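Local coordinates for protein Nrps/pks (Streptomyces albus, PDB 4OPF) that probably catalyses decarboxylative Claisen-type condensation as a ketosynthase domain of the AT-less synthase that builds oxazolomycin, at residues V347-N352 with T382-A387. Numbering follows the deposited sequence.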
# COMPACT_ATOMS: atom_id res chain seq x y z
N VAL A 347 -16.94 2.42 15.70
CA VAL A 347 -16.29 3.28 16.66
C VAL A 347 -17.34 4.06 17.41
O VAL A 347 -17.27 4.20 18.61
CB VAL A 347 -15.29 4.25 15.99
CG1 VAL A 347 -14.88 5.35 16.97
CG2 VAL A 347 -14.10 3.45 15.41
N LEU A 348 -18.34 4.56 16.71
CA LEU A 348 -19.40 5.28 17.38
C LEU A 348 -20.21 4.40 18.36
O LEU A 348 -20.59 4.84 19.47
CB LEU A 348 -20.32 5.91 16.35
CG LEU A 348 -19.72 7.07 15.57
CD1 LEU A 348 -20.67 7.48 14.46
CD2 LEU A 348 -19.49 8.25 16.49
N MSE A 349 -20.50 3.18 17.96
CA MSE A 349 -21.17 2.21 18.84
C MSE A 349 -20.39 1.97 20.09
O MSE A 349 -20.95 1.97 21.18
CB MSE A 349 -21.36 0.89 18.12
CG MSE A 349 -22.62 0.98 17.24
SE MSE A 349 -22.81 -0.70 16.21
CE MSE A 349 -22.47 -1.90 17.71
N LEU A 350 -19.08 1.74 19.95
CA LEU A 350 -18.18 1.46 21.10
C LEU A 350 -18.08 2.65 22.03
O LEU A 350 -18.22 2.53 23.26
CB LEU A 350 -16.78 1.06 20.61
CG LEU A 350 -16.68 -0.30 19.95
CD1 LEU A 350 -15.36 -0.40 19.19
CD2 LEU A 350 -16.77 -1.43 20.98
N ARG A 351 -17.93 3.83 21.45
CA ARG A 351 -17.91 5.06 22.19
C ARG A 351 -19.22 5.33 22.94
O ARG A 351 -19.17 5.77 24.08
CB ARG A 351 -17.61 6.22 21.22
CG ARG A 351 -17.20 7.49 21.89
CD ARG A 351 -16.70 8.51 20.86
NE ARG A 351 -17.62 9.62 20.68
CZ ARG A 351 -17.54 10.51 19.69
NH1 ARG A 351 -16.60 10.43 18.75
NH2 ARG A 351 -18.43 11.48 19.62
N ASN A 352 -20.38 5.15 22.29
CA ASN A 352 -21.66 5.37 22.97
C ASN A 352 -22.15 4.15 23.75
O ASN A 352 -23.19 4.23 24.37
CB ASN A 352 -22.73 5.76 21.98
CG ASN A 352 -22.48 7.12 21.37
OD1 ASN A 352 -22.72 8.09 22.03
ND2 ASN A 352 -22.05 7.19 20.13
N THR A 382 -30.04 -0.69 21.66
CA THR A 382 -29.97 -1.26 22.99
C THR A 382 -28.66 -0.87 23.62
O THR A 382 -27.68 -0.67 22.93
CB THR A 382 -30.00 -2.81 22.96
OG1 THR A 382 -28.69 -3.28 22.68
CG2 THR A 382 -30.89 -3.34 21.88
N PRO A 383 -28.65 -0.74 24.95
CA PRO A 383 -27.37 -0.52 25.61
C PRO A 383 -26.50 -1.73 25.38
O PRO A 383 -26.98 -2.80 25.04
CB PRO A 383 -27.76 -0.34 27.10
CG PRO A 383 -29.19 -0.73 27.22
CD PRO A 383 -29.79 -0.54 25.87
N TRP A 384 -25.20 -1.55 25.52
CA TRP A 384 -24.30 -2.64 25.23
C TRP A 384 -24.71 -3.79 26.15
O TRP A 384 -25.02 -3.59 27.28
CB TRP A 384 -22.83 -2.22 25.45
CG TRP A 384 -21.80 -3.08 24.70
CD1 TRP A 384 -21.11 -4.12 25.21
CD2 TRP A 384 -21.38 -2.96 23.33
NE1 TRP A 384 -20.30 -4.65 24.27
CE2 TRP A 384 -20.44 -3.95 23.10
CE3 TRP A 384 -21.68 -2.08 22.29
CZ2 TRP A 384 -19.84 -4.13 21.89
CZ3 TRP A 384 -21.05 -2.24 21.07
CH2 TRP A 384 -20.13 -3.26 20.90
N PRO A 385 -24.71 -5.02 25.63
CA PRO A 385 -25.00 -6.13 26.51
C PRO A 385 -23.93 -6.31 27.57
O PRO A 385 -22.95 -5.60 27.59
CB PRO A 385 -25.03 -7.34 25.58
CG PRO A 385 -24.43 -6.92 24.31
CD PRO A 385 -24.42 -5.43 24.25
N ASP A 386 -24.13 -7.28 28.45
CA ASP A 386 -23.20 -7.57 29.53
C ASP A 386 -22.09 -8.47 28.94
O ASP A 386 -22.11 -9.68 29.09
CB ASP A 386 -23.97 -8.24 30.70
CG ASP A 386 -23.15 -8.33 31.97
OD1 ASP A 386 -21.92 -8.06 31.91
OD2 ASP A 386 -23.73 -8.70 33.03
N ALA A 387 -21.14 -7.84 28.26
CA ALA A 387 -20.12 -8.54 27.48
C ALA A 387 -19.07 -7.52 27.07
O ALA A 387 -19.32 -6.34 27.14
CB ALA A 387 -20.76 -9.17 26.26
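W384 packs its indole against M349 and L350, near the C-terminal end of helix 338-352. The contact lies in the thiolase-type fold of a ketosynthase domain. It joins this helix to the loop that follows strand 382-383.

The interaction between the two segments is apolar. M349, a selenomethionine, crosses the indole at about a right angle. Its chain is extended as far as SE and then bends (chi3 46°), which carries CE to 3.7 Å from W384 CZ3. L350 meets the neighbouring corner of the six-membered ring, with CD2 3.8 Å from W384 CH2. Both methyls approach the ring obliquely. An alanine in place of W384 would probably leave M349 CE and L350 CD2 without their shared partner and open a gap beside the helix.

Further contacts surround the tryptophan and the helix. P385 CD lies 3.5 Å above one face of the indole, offset toward the rim. NE1 is hydrogen-bonded to P388 O, which would limit turning of the ring. Strand 354-355 pairs with strand 382-383, and I355 touches both M349 and W384. On the helix, M349 also touches W28 of helix 24-33.

Two side-chain hydrogen bonds lie within the segments. T382 OG1 bonds to P383 O at 3.0 Å. L348 O accepts hydrogen bonds from N352 N and, on the opposite face of its carbonyl plane, from N352 ND2 at 2.8 Å.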